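Local coordinates for CELL division protein FTSZ (Haloferax volcanii, PDB 4B46) that controls archaeal cell shape as a tubulin-like, GTP-binding cytoskeletal protein needed for the rod-shaped cells that swim efficiently, at residues A[39-44]-A[55-60]; A[232-237]-A[272-277]. All coordinates share one frame; numbering follows the deposited sequence.

Interaction 1 of 2, residues A[39-44]-A[55-60]; sequences SAKADL and RVLIGQ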
loop_
_atom_site.group_PDB
_atom_site.type_symbol
_atom_site.label_atom_id
_atom_site.label_comp_id
_atom_site.label_asym_id
_atom_site.label_seq_id
_atom_site.Cartn_x
_atom_site.Cartn_y
_atom_site.Cartn_z
ATOM N N SER A 39 -7.060 18.549 -3.195
ATOM C CA SER A 39 -7.463 19.942 -3.034
ATOM C C SER A 39 -6.857 20.758 -4.153
ATOM O O SER A 39 -7.079 21.968 -4.251
ATOM C CB SER A 39 -6.986 20.484 -1.689
ATOM O OG SER A 39 -5.580 20.348 -1.560
ATOM N N ALA A 40 -6.077 20.090 -4.995
ATOM C CA ALA A 40 -5.435 20.744 -6.125
ATOM C C ALA A 40 -6.114 20.253 -7.386
ATOM O O ALA A 40 -6.074 19.059 -7.694
ATOM C CB ALA A 40 -3.917 20.438 -6.156
ATOM N N LYS A 41 -6.751 21.177 -8.100
ATOM C CA LYS A 41 -7.580 20.836 -9.247
ATOM C C LYS A 41 -6.765 20.266 -10.399
ATOM O O LYS A 41 -7.180 19.303 -11.045
ATOM C CB LYS A 41 -8.374 22.057 -9.715
ATOM C CG LYS A 41 -9.339 21.765 -10.847
ATOM C CD LYS A 41 -10.385 22.869 -10.971
ATOM C CE LYS A 41 -11.325 22.634 -12.152
ATOM N NZ LYS A 41 -10.706 23.030 -13.450
ATOM N N ALA A 42 -5.602 20.857 -10.646
ATOM C CA ALA A 42 -4.741 20.407 -11.731
ATOM C C ALA A 42 -4.330 18.932 -11.587
ATOM O O ALA A 42 -4.207 18.230 -12.586
ATOM C CB ALA A 42 -3.517 21.296 -11.838
ATOM N N ASP A 43 -4.122 18.469 -10.354
ATOM C CA ASP A 43 -3.750 17.072 -10.098
ATOM C C ASP A 43 -4.836 16.107 -10.548
ATOM O O ASP A 43 -4.546 15.083 -11.166
ATOM C CB ASP A 43 -3.460 16.834 -8.607
ATOM C CG ASP A 43 -2.258 17.621 -8.110
ATOM O OD1 ASP A 43 -1.616 18.301 -8.932
ATOM O OD2 ASP A 43 -1.955 17.563 -6.900
ATOM N N LEU A 44 -6.089 16.438 -10.243
ATOM C CA LEU A 44 -7.206 15.566 -10.584
ATOM C C LEU A 44 -7.410 15.476 -12.089
ATOM O O LEU A 44 -7.771 14.424 -12.601
ATOM C CB LEU A 44 -8.492 16.035 -9.900
ATOM C CG LEU A 44 -8.503 15.939 -8.373
ATOM C CD1 LEU A 44 -9.773 16.593 -7.838
ATOM C CD2 LEU A 44 -8.408 14.472 -7.911
ATOM N N ARG A 55 -13.472 11.637 -9.056
ATOM C CA ARG A 55 -12.416 12.567 -8.679
ATOM C C ARG A 55 -13.033 13.679 -7.840
ATOM O O ARG A 55 -13.843 14.446 -8.338
ATOM C CB ARG A 55 -11.771 13.158 -9.930
ATOM C CG ARG A 55 -11.068 12.129 -10.805
ATOM C CD ARG A 55 -10.566 12.744 -12.103
ATOM N NE ARG A 55 -10.385 11.719 -13.124
ATOM C CZ ARG A 55 -9.799 11.916 -14.300
ATOM N NH1 ARG A 55 -9.321 13.111 -14.616
ATOM N NH2 ARG A 55 -9.685 10.909 -15.157
ATOM N N VAL A 56 -12.670 13.755 -6.565
ATOM C CA VAL A 56 -13.315 14.701 -5.668
ATOM C C VAL A 56 -12.375 15.826 -5.281
ATOM O O VAL A 56 -11.317 15.584 -4.702
ATOM C CB VAL A 56 -13.783 14.030 -4.366
ATOM C CG1 VAL A 56 -14.674 14.987 -3.569
ATOM C CG2 VAL A 56 -14.516 12.744 -4.664
ATOM N N LEU A 57 -12.777 17.053 -5.602
ATOM C CA LEU A 57 -12.051 18.240 -5.172
ATOM C C LEU A 57 -12.599 18.735 -3.835
ATOM O O LEU A 57 -13.777 19.055 -3.724
ATOM C CB LEU A 57 -12.184 19.341 -6.226
ATOM C CG LEU A 57 -11.408 20.640 -6.007
ATOM C CD1 LEU A 57 -9.904 20.369 -6.061
ATOM C CD2 LEU A 57 -11.827 21.680 -7.051
ATOM N N ILE A 58 -11.745 18.801 -2.822
ATOM C CA ILE A 58 -12.151 19.319 -1.523
ATOM C C ILE A 58 -11.383 20.592 -1.180
ATOM O O ILE A 58 -10.414 20.955 -1.846
ATOM C CB ILE A 58 -11.928 18.296 -0.384
ATOM C CG1 ILE A 58 -10.444 17.947 -0.255
ATOM C CG2 ILE A 58 -12.751 17.022 -0.627
ATOM C CD1 ILE A 58 -10.118 17.084 0.963
ATOM N N GLY A 59 -11.828 21.267 -0.128
ATOM C CA GLY A 59 -11.126 22.438 0.364
ATOM C C GLY A 59 -11.293 23.670 -0.499
ATOM O O GLY A 59 -10.540 24.636 -0.349
ATOM N N GLN A 60 -12.271 23.656 -1.399
ATOM C CA GLN A 60 -12.442 24.785 -2.314
ATOM C C GLN A 60 -12.614 26.112 -1.564
ATOM O O GLN A 60 -12.066 27.147 -1.973
ATOM C CB GLN A 60 -13.632 24.557 -3.251
ATOM C CG GLN A 60 -13.545 23.302 -4.099
ATOM C CD GLN A 60 -14.378 22.152 -3.543
ATOM O OE1 GLN A 60 -14.330 21.844 -2.345
ATOM N NE2 GLN A 60 -15.148 21.512 -4.415
HETATM O O HOH W 1 -9.505 23.057 -3.504
#

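Interaction 2 of 2, residues A[232-237]-A[272-277]; sequences GYASEG and TSLVRK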
loop_
_atom_site.group_PDB
_atom_site.type_symbol
_atom_site.label_atom_id
_atom_site.label_comp_id
_atom_site.label_asym_id
_atom_site.label_seq_id
_atom_site.Cartn_x
_atom_site.Cartn_y
_atom_site.Cartn_z
ATOM N N GLY A 232 7.859 -8.064 0.848
ATOM C CA GLY A 232 9.025 -8.507 0.100
ATOM C C GLY A 232 8.586 -9.072 -1.231
ATOM O O GLY A 232 7.447 -9.526 -1.358
ATOM N N TYR A 233 9.472 -9.068 -2.222
ATOM C CA TYR A 233 9.050 -9.395 -3.585
ATOM C C TYR A 233 10.212 -9.829 -4.451
ATOM O O TYR A 233 11.244 -9.170 -4.489
ATOM C CB TYR A 233 8.364 -8.169 -4.225
ATOM C CG TYR A 233 8.022 -8.294 -5.709
ATOM C CD1 TYR A 233 8.944 -7.953 -6.690
ATOM C CD2 TYR A 233 6.750 -8.695 -6.121
ATOM C CE1 TYR A 233 8.634 -8.052 -8.040
ATOM C CE2 TYR A 233 6.428 -8.782 -7.470
ATOM C CZ TYR A 233 7.373 -8.464 -8.418
ATOM O OH TYR A 233 7.060 -8.558 -9.753
ATOM N N ALA A 234 10.027 -10.934 -5.163
ATOM C CA ALA A 234 10.965 -11.339 -6.196
ATOM C C ALA A 234 10.201 -11.971 -7.350
ATOM O O ALA A 234 9.146 -12.565 -7.158
ATOM C CB ALA A 234 12.010 -12.304 -5.641
ATOM N N SER A 235 10.728 -11.831 -8.558
ATOM C CA SER A 235 10.084 -12.427 -9.718
ATOM C C SER A 235 11.116 -12.844 -10.744
ATOM O O SER A 235 12.240 -12.345 -10.746
ATOM C CB SER A 235 9.092 -11.450 -10.349
ATOM O OG SER A 235 9.761 -10.400 -11.008
ATOM N N GLU A 236 10.725 -13.763 -11.614
ATOM C CA GLU A 236 11.583 -14.180 -12.710
ATOM C C GLU A 236 10.759 -14.789 -13.838
ATOM O O GLU A 236 9.660 -15.309 -13.616
ATOM C CB GLU A 236 12.622 -15.184 -12.223
ATOM C CG GLU A 236 12.041 -16.439 -11.631
ATOM C CD GLU A 236 13.109 -17.435 -11.251
ATOM O OE1 GLU A 236 14.170 -17.458 -11.913
ATOM O OE2 GLU A 236 12.890 -18.191 -10.286
ATOM N N GLY A 237 11.297 -14.714 -15.052
ATOM C CA GLY A 237 10.614 -15.227 -16.226
ATOM C C GLY A 237 10.612 -16.742 -16.294
ATOM O O GLY A 237 11.251 -17.409 -15.476
ATOM N N THR A 272 11.376 -22.114 -3.895
ATOM C CA THR A 272 12.034 -21.817 -2.632
ATOM C C THR A 272 13.081 -20.721 -2.810
ATOM O O THR A 272 13.306 -19.920 -1.902
ATOM C CB THR A 272 12.657 -23.068 -1.989
ATOM O OG1 THR A 272 13.557 -23.689 -2.912
ATOM C CG2 THR A 272 11.576 -24.049 -1.618
ATOM N N SER A 273 13.705 -20.683 -3.987
ATOM C CA SER A 273 14.650 -19.617 -4.329
ATOM C C SER A 273 13.998 -18.237 -4.393
ATOM O O SER A 273 14.542 -17.268 -3.865
ATOM C CB SER A 273 15.364 -19.921 -5.651
ATOM O OG SER A 273 16.360 -20.910 -5.462
ATOM N N LEU A 274 12.849 -18.140 -5.059
ATOM C CA LEU A 274 12.104 -16.885 -5.095
ATOM C C LEU A 274 11.707 -16.435 -3.692
ATOM O O LEU A 274 11.747 -15.244 -3.380
ATOM C CB LEU A 274 10.839 -17.023 -5.938
ATOM C CG LEU A 274 10.903 -16.866 -7.452
ATOM C CD1 LEU A 274 9.485 -16.910 -7.987
ATOM C CD2 LEU A 274 11.602 -15.564 -7.863
ATOM N N VAL A 275 11.311 -17.397 -2.863
ATOM C CA VAL A 275 10.921 -17.123 -1.488
ATOM C C VAL A 275 12.089 -16.485 -0.736
ATOM O O VAL A 275 11.935 -15.444 -0.090
ATOM C CB VAL A 275 10.437 -18.413 -0.766
ATOM C CG1 VAL A 275 10.246 -18.169 0.714
ATOM C CG2 VAL A 275 9.134 -18.915 -1.378
ATOM N N ARG A 276 13.261 -17.100 -0.841
ATOM C CA ARG A 276 14.468 -16.538 -0.236
ATOM C C ARG A 276 14.810 -15.147 -0.777
ATOM O O ARG A 276 15.118 -14.239 -0.005
ATOM C CB ARG A 276 15.659 -17.490 -0.385
ATOM C CG ARG A 276 15.467 -18.814 0.363
ATOM C CD ARG A 276 16.787 -19.579 0.548
ATOM N NE ARG A 276 17.402 -19.933 -0.728
ATOM C CZ ARG A 276 17.055 -20.996 -1.445
ATOM N NH1 ARG A 276 16.103 -21.805 -1.004
ATOM N NH2 ARG A 276 17.655 -21.249 -2.599
ATOM N N LYS A 277 14.745 -14.978 -2.095
ATOM C CA LYS A 277 15.078 -13.695 -2.717
ATOM C C LYS A 277 14.136 -12.595 -2.262
ATOM O O LYS A 277 14.556 -11.451 -2.042
ATOM C CB LYS A 277 15.049 -13.802 -4.240
ATOM C CG LYS A 277 16.230 -14.547 -4.820
ATOM C CD LYS A 277 15.935 -15.029 -6.228
ATOM C CE LYS A 277 17.011 -15.980 -6.726
ATOM N NZ LYS A 277 16.636 -16.551 -8.045
HETATM O O HOH W 2 14.085 -9.417 -4.227
#

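Interaction 1 of 2, residues A[39-44]-A[55-60]
Arg55 and Leu44 slide past each other in opposite directions where strand 55-57 passes helix 41-45. From its CB, 4.1 Å from Leu44 CD2, the arginine runs out extended from CG to NE. Its CD lies 3.3 Å from Leu44 O, and at the tip NH1 gives that carbonyl a weak, bent hydrogen bond of 2.9 Å, with an N-H...O angle of 122°. NH2 has its own acceptor in Ile50 O, so the guanidinium bridges two backbone carbonyls of the crossover connection. Leu44, branched and apolar, puts CD1 3.6 Å from Val56 O and against Leu57 CB. Leu57 has CG anti to its backbone N (chi1 -176°), and its CD1 rests 3.6 Å from Ser39 C, just before the helix N-cap, Ala40. At Ser39 the backbone makes the contact: CA lies 3.3 Å from Ile58 O in a CA-H...O contact, and one water donates to Ser39 O and Ile58 O. The small serine's OG is hydrogen-bonded to OG1 of Thr111, a GTP-binding residue. In this beta-alpha-beta unit of the GTPase domain, leucine packing is nonspecific in direction, while the weak Arg55 bond and the shared water give main-chain carbonyls at the contact's two ends polar partners.

Interaction 2 of 2, residues A[232-237]-A[272-277]
Ala234 and Leu274 meet where strand 228-237 packs against helix 265-280, the axes of the two segments 7.1 Å apart at closest approach and their directions 139° apart. Ala234 CB points at the helix and rests against Leu274 O and Lys277 CB, each 3.7 Å away; the methyl suits a place where strand and helix backbones come close. Leu274 carries CG anti to its carbonyl carbon (chi1 -84°). Its CD2 reaches the strand, 4.0 Å from Ala234 CB. The same leucine also touches Val340 of the next strand. Glu236 crosses it obliquely: CG sits between the backbone N and the carbonyl carbon (chi1 60°), and the chain is extended beyond it. That CG lies 3.9 Å from Leu274 CD2. Farther out, OE2 comes 3.7 Å from Leu274 CG. Lys277 is extended beyond CG as well, and its NZ stays 4.7 Å from Glu236 OE2, close enough for a probable weak attraction, though the charged atoms are not in contact. An alanine in place of Glu236 would probably leave Leu274 CG and CD2 without the cover of the glutamate's CG and carboxylate, and Lys277 without its nearby opposite charge. A water donating to both Tyr233 O and Lys277 O ties the backbones together. The contact is thus apolar next to the sheet and charged at the surface, where Glu236 and Lys277 can probably keep their polar ends toward solvent.

Both interactions set a helix and a strand of one mixed sheet together, yet they share no element and lie on opposite sides of the chain's centre, with nearest atoms about 26 Å apart. Interaction 1 is partly buried, in the GTPase domain at one edge of the sheet, on the outermost strand 55-57, and close to the bound GDP; interaction 2 is a surface contact in the C-terminal domain, away from the nucleotide. Both have an apolar centre. To this 39-44 with 55-60 adds a weak arginine bond to a carbonyl, and 232-237 with 272-277 a nearby pair of opposite charges that do not touch. In each, one water joins a carbonyl of each segment.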